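Local coordinates for protein ricin B-like lectin (Macrolepiota procera, PDB 4IZX) that is a fungal beta-trefoil lectin that binds galactose-containing glycans such as lactose, at residues Thr2-Asn14 / Gln43-Leu55. Sequence-based numbering, arbitrary orientation. Where two conformers were deposited one is given.
Sequences TQVSSGQTYKITN and QWTFNWTGKAWTL
Phe46 of strand 44-48 packs its ring among Val4, Tyr10 and Ile12. Its CB lies 3.8 Å from Gln8 O, the carbonyl that accepts Phe46 N. With CG anti to the carbonyl carbon (chi1 -78°), CD1 is brought to Tyr10 CD2 at 3.6 Å. This is an edge-to-face pair: the tyrosine presents its edge to one phenylalanine face, with the planes at 81°, while Leu55 CD1 sits over the centre of the opposite face. The other ortho carbon, CD2, meets Val4 CG1 obliquely at 3.7 Å, and at the tip CZ packs against Ile12 CD1, 4.0 Å away and near the ring plane. Ile12 CD1 also meets Leu55 CD2 tip to tip at 3.6 Å.

Tyr10 and Trp44 form an antiparallel hydrogen-bonded pair, with Tyr10 N 2.9 Å from Trp44 O and Trp44 N returning the bond to Tyr10 O. In the neighbouring non-hydrogen-bonded pair, Thr9 OG1 and Thr45 OG1 bond at 2.8 Å on the sheet face away from the aromatic rings. Beyond the strand, the type II turn Ser5-Gln8 gives Gly7 N to Phe46 O (2.7 Å), and Ser6 OG accepts Trp48 N almost straight, at 171°. Tyr10 OH accepts Ser5 N, tying the tyrosine to the same turn.

The join within the beta-trefoil is therefore two-faced: a threonine hydroxyl bond on one face, packed aromatic and aliphatic side chains on the other. Val4 and Trp53 also line the pocket that holds a benzamidine, probably from the crystallisation liquor.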
ATOM      1  N   THR A   2      16.710   2.911   5.281  1.00 44.63           N
ATOM      2  CA  THR A   2      16.103   3.779   6.343  1.00 35.67           C
ATOM      3  C   THR A   2      15.012   3.051   7.079  1.00 41.52           C
ATOM      4  O   THR A   2      14.434   2.049   6.576  1.00 32.17           O
ATOM      5  CB  THR A   2      15.488   5.103   5.788  1.00 32.16           C
ATOM      6  OG1 THR A   2      14.594   4.815   4.703  1.00 27.69           O
ATOM      7  CG2 THR A   2      16.579   6.053   5.347  1.00 33.40           C
ATOM      8  N   GLN A   3      14.710   3.586   8.263  1.00 33.67           N
ATOM      9  CA  GLN A   3      13.872   2.899   9.214  1.00 24.69           C
ATOM     10  C   GLN A   3      12.394   3.212   9.029  1.00 18.97           C
ATOM     11  O   GLN A   3      12.045   4.125   8.394  1.00 23.87           O
ATOM     12  CB  GLN A   3      14.314   3.169  10.643  1.00 27.26           C
ATOM     13  CG  GLN A   3      14.048   1.944  11.473  1.00 38.03           C
ATOM     14  CD  GLN A   3      14.206   0.670  10.648  1.00 30.08           C
ATOM     15  OE1 GLN A   3      15.357   0.321  10.269  1.00 51.75           O
ATOM     16  NE2 GLN A   3      13.082  -0.090  10.449  1.00 13.08           N
ATOM     17  N   VAL A   4      11.555   2.271   9.321  1.00 17.20           N
ATOM     18  CA  VAL A   4      10.143   2.464   9.329  1.00 12.48           C
ATOM     19  C   VAL A   4       9.754   2.183  10.767  1.00 12.55           C
ATOM     20  O   VAL A   4      10.071   1.137  11.309  1.00 17.58           O
ATOM     21  CB  VAL A   4       9.483   1.507   8.336  1.00 14.18           C
ATOM     22  CG1 VAL A   4       7.992   1.480   8.527  1.00 13.14           C
ATOM     23  CG2 VAL A   4       9.920   1.809   6.907  1.00 17.40           C
ATOM     24  N   SER A   5       9.041   3.128  11.359  1.00 11.01           N
ATOM     25  CA  SER A   5       8.723   3.114  12.799  0.60 11.90           C
ATOM     26  C   SER A   5       7.268   3.346  13.025  1.00 10.42           C
ATOM     27  O   SER A   5       6.688   4.276  12.454  1.00 10.91           O
ATOM     28  CB  SER A   5       9.388   4.268  13.562  0.60 14.49           C
ATOM     29  OG  SER A   5      10.735   4.055  13.836  0.60 13.99           O
ATOM     30  N   SER A   6       6.722   2.610  13.966  1.00  9.94           N
ATOM     31  CA  SER A   6       5.385   2.838  14.440  1.00 10.33           C
ATOM     32  C   SER A   6       5.216   4.259  14.916  1.00 10.53           C
ATOM     33  O   SER A   6       6.091   4.783  15.635  1.00 13.10           O
ATOM     34  CB  SER A   6       5.066   1.878  15.590  1.00 10.85           C
ATOM     35  OG  SER A   6       3.719   1.958  15.955  1.00 10.85           O
ATOM     36  N   GLY A   7       4.107   4.895  14.542  1.00 10.30           N
ATOM     37  CA  GLY A   7       3.791   6.270  14.856  1.00 11.42           C
ATOM     38  C   GLY A   7       4.205   7.275  13.802  1.00 10.79           C
ATOM     39  O   GLY A   7       3.701   8.409  13.824  1.00 12.32           O
ATOM     40  N   GLN A   8       5.083   6.883  12.883  1.00  9.20           N
ATOM     41  CA  GLN A   8       5.537   7.756  11.838  1.00  9.00           C
ATOM     42  C   GLN A   8       4.715   7.572  10.595  1.00  8.24           C
ATOM     43  O   GLN A   8       4.003   6.579  10.438  1.00  8.53           O
ATOM     44  CB  GLN A   8       7.018   7.542  11.558  1.00 10.40           C
ATOM     45  CG  GLN A   8       7.897   7.771  12.784  1.00 15.09           C
ATOM     46  CD  GLN A   8       7.744   9.130  13.383  1.00 18.80           C
ATOM     47  OE1 GLN A   8       7.211   9.316  14.483  1.00 30.99           O
ATOM     48  NE2 GLN A   8       8.238  10.082  12.686  1.00 16.53           N
ATOM     49  N   THR A   9       4.775   8.570   9.736  1.00  7.98           N
ATOM     50  CA  THR A   9       3.977   8.672   8.531  1.00  7.87           C
ATOM     51  C   THR A   9       4.845   8.688   7.305  1.00  7.71           C
ATOM     52  O   THR A   9       5.886   9.342   7.251  1.00  8.87           O
ATOM     53  CB  THR A   9       3.108   9.946   8.632  1.00  8.00           C
ATOM     54  OG1 THR A   9       2.241   9.839   9.790  1.00  8.48           O
ATOM     55  CG2 THR A   9       2.264  10.184   7.412  1.00  8.79           C
ATOM     56  N   TYR A  10       4.435   7.947   6.276  1.00  7.29           N
ATOM     57  CA  TYR A  10       5.247   7.686   5.112  1.00  7.30           C
ATOM     58  C   TYR A  10       4.445   7.793   3.825  1.00  7.39           C
ATOM     59  O   TYR A  10       3.210   7.617   3.831  1.00  7.90           O
ATOM     60  CB  TYR A  10       5.856   6.274   5.181  1.00  8.34           C
ATOM     61  CG  TYR A  10       6.708   6.076   6.411  1.00  8.39           C
ATOM     62  CD1 TYR A  10       8.012   6.569   6.464  1.00 10.08           C
ATOM     63  CD2 TYR A  10       6.236   5.459   7.545  1.00  8.97           C
ATOM     64  CE1 TYR A  10       8.802   6.420   7.612  1.00  9.82           C
ATOM     65  CE2 TYR A  10       7.001   5.307   8.683  1.00  9.00           C
ATOM     66  CZ  TYR A  10       8.273   5.819   8.717  1.00  9.15           C
ATOM     67  OH  TYR A  10       9.022   5.633   9.861  1.00 10.11           O
ATOM     68  N   LYS A  11       5.140   8.015   2.708  1.00  7.16           N
ATOM     69  CA  LYS A  11       4.618   7.771   1.382  1.00  7.27           C
ATOM     70  C   LYS A  11       5.140   6.421   0.907  1.00  6.88           C
ATOM     71  O   LYS A  11       6.226   5.992   1.278  1.00  7.67           O
ATOM     72  CB  LYS A  11       4.966   8.887   0.414  1.00  8.34           C
ATOM     73  CG  LYS A  11       6.450   9.096   0.183  1.00  9.44           C
ATOM     74  CD  LYS A  11       6.673  10.174  -0.878  1.00 11.79           C
ATOM     75  CE  LYS A  11       8.060  10.743  -0.977  1.00 14.93           C
ATOM     76  NZ  LYS A  11       9.087   9.793  -1.280  1.00 18.32           N
ATOM     77  N   ILE A  12       4.354   5.770   0.065  1.00  6.76           N
ATOM     78  CA  ILE A  12       4.613   4.404  -0.358  1.00  6.52           C
ATOM     79  C   ILE A  12       4.641   4.409  -1.891  1.00  6.23           C
ATOM     80  O   ILE A  12       3.614   4.643  -2.538  1.00  7.11           O
ATOM     81  CB  ILE A  12       3.586   3.414   0.182  1.00  6.49           C
ATOM     82  CG1 ILE A  12       3.460   3.514   1.700  1.00  7.29           C
ATOM     83  CG2 ILE A  12       3.985   2.024  -0.239  1.00  7.29           C
ATOM     84  CD1 ILE A  12       2.335   2.759   2.290  1.00  8.25           C
ATOM     85  N   THR A  13       5.828   4.237  -2.483  1.00  6.22           N
ATOM     86  CA  THR A  13       6.066   4.481  -3.902  1.00  6.54           C
ATOM     87  C   THR A  13       6.272   3.143  -4.611  1.00  6.30           C
ATOM     88  O   THR A  13       7.062   2.317  -4.186  1.00  7.38           O
ATOM     89  CB  THR A  13       7.291   5.359  -4.131  1.00  7.23           C
ATOM     90  OG1 THR A  13       7.137   6.569  -3.388  1.00  8.38           O
ATOM     91  CG2 THR A  13       7.442   5.717  -5.585  1.00  8.40           C
ATOM     92  N   ASN A  14       5.594   2.930  -5.740  1.00  6.31           N
ATOM     93  CA  ASN A  14       5.781   1.700  -6.504  1.00  6.41           C
ATOM     94  C   ASN A  14       7.134   1.714  -7.191  1.00  6.26           C
ATOM     95  O   ASN A  14       7.461   2.675  -7.899  1.00  7.43           O
ATOM     96  CB  ASN A  14       4.679   1.569  -7.528  1.00  6.69           C
ATOM     97  CG  ASN A  14       4.620   0.183  -8.132  1.00  6.98           C
ATOM     98  OD1 ASN A  14       5.181  -0.071  -9.202  1.00  7.22           O
ATOM     99  ND2 ASN A  14       3.990  -0.735  -7.393  1.00  6.99           N
ATOM    100  N   GLN A  43      -0.337   9.982   2.238  1.00  7.04           N
ATOM    101  CA  GLN A  43       0.451   9.773   3.413  1.00  7.65           C
ATOM    102  C   GLN A  43      -0.256   8.810   4.335  1.00  6.63           C
ATOM    103  O   GLN A  43      -1.464   8.911   4.547  1.00  7.48           O
ATOM    104  CB  GLN A  43       0.746  11.118   4.099  1.00  8.77           C
ATOM    105  CG  GLN A  43       1.513  12.076   3.206  1.00  9.08           C
ATOM    106  CD  GLN A  43       1.833  13.406   3.833  1.00 10.24           C
ATOM    107  OE1 GLN A  43       1.813  14.467   3.161  1.00 16.05           O
ATOM    108  NE2 GLN A  43       2.196  13.373   5.078  1.00 10.83           N
ATOM    109  N   TRP A  44       0.512   7.919   4.957  1.00  6.55           N
ATOM    110  CA  TRP A  44       0.003   6.777   5.704  1.00  6.79           C
ATOM    111  C   TRP A  44       0.755   6.668   7.010  1.00  7.12           C
ATOM    112  O   TRP A  44       1.990   6.551   7.021  1.00  7.42           O
ATOM    113  CB  TRP A  44       0.164   5.494   4.866  1.00  7.11           C
ATOM    114  CG  TRP A  44      -0.600   5.587   3.581  1.00  6.79           C
ATOM    115  CD1 TRP A  44      -0.106   5.991   2.377  1.00  7.33           C
ATOM    116  CD2 TRP A  44      -2.009   5.353   3.397  1.00  6.68           C
ATOM    117  NE1 TRP A  44      -1.114   6.038   1.454  1.00  7.25           N
ATOM    118  CE2 TRP A  44      -2.296   5.653   2.048  1.00  7.35           C
ATOM    119  CE3 TRP A  44      -3.051   4.968   4.234  1.00  7.38           C
ATOM    120  CZ2 TRP A  44      -3.582   5.552   1.530  1.00  7.70           C
ATOM    121  CZ3 TRP A  44      -4.321   4.847   3.713  1.00  7.70           C
ATOM    122  CH2 TRP A  44      -4.579   5.153   2.387  1.00  8.29           C
ATOM    123  N   THR A  45       0.024   6.754   8.118  1.00  7.04           N
ATOM    124  CA  THR A  45       0.588   6.692   9.448  1.00  7.27           C
ATOM    125  C   THR A  45       0.600   5.235   9.875  1.00  7.33           C
ATOM    126  O   THR A  45      -0.421   4.551   9.927  1.00  7.95           O
ATOM    127  CB  THR A  45      -0.194   7.568  10.442  1.00  8.25           C
ATOM    128  OG1 THR A  45      -0.359   8.879   9.955  1.00  8.95           O
ATOM    129  CG2 THR A  45       0.396   7.498  11.808  1.00  9.17           C
ATOM    130  N   PHE A  46       1.815   4.710  10.091  1.00  7.79           N
ATOM    131  CA  PHE A  46       2.014   3.335  10.424  1.00  8.15           C
ATOM    132  C   PHE A  46       1.852   3.128  11.927  1.00  8.88           C
ATOM    133  O   PHE A  46       2.349   3.922  12.725  1.00 11.20           O
ATOM    134  CB  PHE A  46       3.419   2.889  10.011  1.00  8.63           C
ATOM    135  CG  PHE A  46       3.613   2.609   8.547  1.00  8.36           C
ATOM    136  CD1 PHE A  46       3.174   3.481   7.550  1.00  8.43           C
ATOM    137  CD2 PHE A  46       4.281   1.466   8.158  1.00  9.29           C
ATOM    138  CE1 PHE A  46       3.375   3.199   6.204  1.00  8.41           C
ATOM    139  CE2 PHE A  46       4.511   1.204   6.814  1.00 10.40           C
ATOM    140  CZ  PHE A  46       4.020   2.059   5.832  1.00  9.07           C
ATOM    141  N   ASN A  47       1.271   1.995  12.307  1.00  8.53           N
ATOM    142  CA  ASN A  47       1.192   1.553  13.692  1.00  9.18           C
ATOM    143  C   ASN A  47       1.572   0.081  13.744  1.00  8.16           C
ATOM    144  O   ASN A  47       1.014  -0.728  12.992  1.00  9.06           O
ATOM    145  CB  ASN A  47      -0.202   1.746  14.310  1.00  9.74           C
ATOM    146  CG  ASN A  47      -0.251   1.398  15.781  1.00 11.54           C
ATOM    147  OD1 ASN A  47       0.600   1.835  16.536  1.00 13.10           O
ATOM    148  ND2 ASN A  47      -1.244   0.616  16.185  1.00 13.90           N
ATOM    149  N   TRP A  48       2.477  -0.268  14.649  1.00  8.68           N
ATOM    150  CA  TRP A  48       2.753  -1.648  14.963  1.00  8.55           C
ATOM    151  C   TRP A  48       1.869  -2.051  16.127  1.00  9.22           C
ATOM    152  O   TRP A  48       1.954  -1.468  17.202  1.00 10.78           O
ATOM    153  CB  TRP A  48       4.246  -1.855  15.279  1.00  9.13           C
ATOM    154  CG  TRP A  48       4.572  -3.235  15.749  1.00  8.29           C
ATOM    155  CD1 TRP A  48       4.839  -3.578  17.027  1.00  9.57           C
ATOM    156  CD2 TRP A  48       4.768  -4.435  14.960  1.00  8.15           C
ATOM    157  NE1 TRP A  48       5.178  -4.913  17.112  1.00  9.26           N
ATOM    158  CE2 TRP A  48       5.147  -5.456  15.855  1.00  8.31           C
ATOM    159  CE3 TRP A  48       4.676  -4.740  13.585  1.00  8.42           C
ATOM    160  CZ2 TRP A  48       5.399  -6.739  15.439  1.00  8.95           C
ATOM    161  CZ3 TRP A  48       4.928  -6.008  13.187  1.00  8.19           C
ATOM    162  CH2 TRP A  48       5.305  -7.004  14.104  1.00  9.88           C
ATOM    163  N   THR A  49       1.015  -3.040  15.904  1.00  9.62           N
ATOM    164  CA  THR A  49       0.011  -3.436  16.873  1.00 10.01           C
ATOM    165  C   THR A  49       0.570  -4.347  17.955  1.00 10.72           C
ATOM    166  O   THR A  49      -0.108  -4.690  18.901  1.00 12.98           O
ATOM    167  CB  THR A  49      -1.116  -4.198  16.194  1.00 10.58           C
ATOM    168  OG1 THR A  49      -0.576  -5.413  15.683  1.00 10.44           O
ATOM    169  CG2 THR A  49      -1.766  -3.398  15.067  1.00 11.68           C
ATOM    170  N   GLY A  50       1.821  -4.745  17.798  1.00 10.84           N
ATOM    171  CA  GLY A  50       2.438  -5.781  18.585  1.00 11.62           C
ATOM    172  C   GLY A  50       2.643  -7.020  17.760  1.00 10.18           C
ATOM    173  O   GLY A  50       3.498  -7.850  18.107  1.00 11.53           O
ATOM    174  N   LYS A  51       1.900  -7.173  16.656  1.00 10.38           N
ATOM    175  CA  LYS A  51       2.049  -8.349  15.812  1.00 10.71           C
ATOM    176  C   LYS A  51       1.991  -8.078  14.292  1.00  9.26           C
ATOM    177  O   LYS A  51       2.289  -8.951  13.503  1.00 10.38           O
ATOM    178  CB  LYS A  51       1.026  -9.436  16.155  1.00 11.49           C
ATOM    179  CG  LYS A  51      -0.385  -9.024  16.017  1.00 13.09           C
ATOM    180  CD  LYS A  51      -1.315 -10.062  16.638  1.00 15.33           C
ATOM    181  CE  LYS A  51      -2.773  -9.941  16.248  1.00 15.04           C
ATOM    182  NZ  LYS A  51      -3.330  -8.593  16.481  1.00 17.71           N
ATOM    183  N   ALA A  52       1.603  -6.890  13.886  1.00  8.43           N
ATOM    184  CA  ALA A  52       1.433  -6.557  12.485  1.00  7.80           C
ATOM    185  C   ALA A  52       1.326  -5.041  12.382  1.00  7.35           C
ATOM    186  O   ALA A  52       1.389  -4.347  13.388  1.00  8.62           O
ATOM    187  CB  ALA A  52       0.186  -7.230  11.908  1.00  9.02           C
ATOM    188  N   TRP A  53       1.144  -4.555  11.157  1.00  7.64           N
ATOM    189  CA  TRP A  53       1.111  -3.129  10.867  1.00  7.36           C
ATOM    190  C   TRP A  53      -0.264  -2.706  10.417  1.00  7.12           C
ATOM    191  O   TRP A  53      -0.915  -3.388   9.600  1.00  8.19           O
ATOM    192  CB  TRP A  53       2.091  -2.773   9.758  1.00  7.68           C
ATOM    193  CG  TRP A  53       3.508  -3.032  10.080  1.00  7.44           C
ATOM    194  CD1 TRP A  53       4.223  -4.175   9.821  1.00  8.22           C
ATOM    195  CD2 TRP A  53       4.432  -2.134  10.720  1.00  7.51           C
ATOM    196  NE1 TRP A  53       5.522  -4.038  10.257  1.00  8.48           N
ATOM    197  CE2 TRP A  53       5.675  -2.795  10.801  1.00  8.22           C
ATOM    198  CE3 TRP A  53       4.324  -0.839  11.228  1.00  8.18           C
ATOM    199  CZ2 TRP A  53       6.786  -2.190  11.312  1.00  9.80           C
ATOM    200  CZ3 TRP A  53       5.443  -0.244  11.763  1.00  9.56           C
ATOM    201  CH2 TRP A  53       6.638  -0.924  11.793  1.00 11.16           C
ATOM    202  N   THR A  54      -0.718  -1.548  10.877  1.00  7.48           N
ATOM    203  CA  THR A  54      -1.894  -0.887  10.321  1.00  7.28           C
ATOM    204  C   THR A  54      -1.436   0.419   9.696  1.00  7.48           C
ATOM    205  O   THR A  54      -0.473   1.046  10.164  1.00  8.11           O
ATOM    206  CB  THR A  54      -3.018  -0.699  11.355  1.00  8.05           C
ATOM    207  OG1 THR A  54      -2.571   0.258  12.314  1.00  9.35           O
ATOM    208  CG2 THR A  54      -3.373  -2.018  12.010  1.00  8.91           C
ATOM    209  N   LEU A  55      -2.157   0.831   8.663  1.00  7.10           N
ATOM    210  CA  LEU A  55      -1.809   2.028   7.877  1.00  6.94           C
ATOM    211  C   LEU A  55      -3.012   2.976   7.855  1.00  7.53           C
ATOM    212  O   LEU A  55      -4.045   2.646   7.281  1.00  8.14           O
ATOM    213  CB  LEU A  55      -1.409   1.673   6.445  1.00  7.28           C
ATOM    214  CG  LEU A  55       0.074   1.332   6.236  1.00  8.96           C
ATOM    215  CD1 LEU A  55       0.510   0.143   7.050  1.00 11.69           C
ATOM    216  CD2 LEU A  55       0.398   1.079   4.807  1.00 10.49           C
TER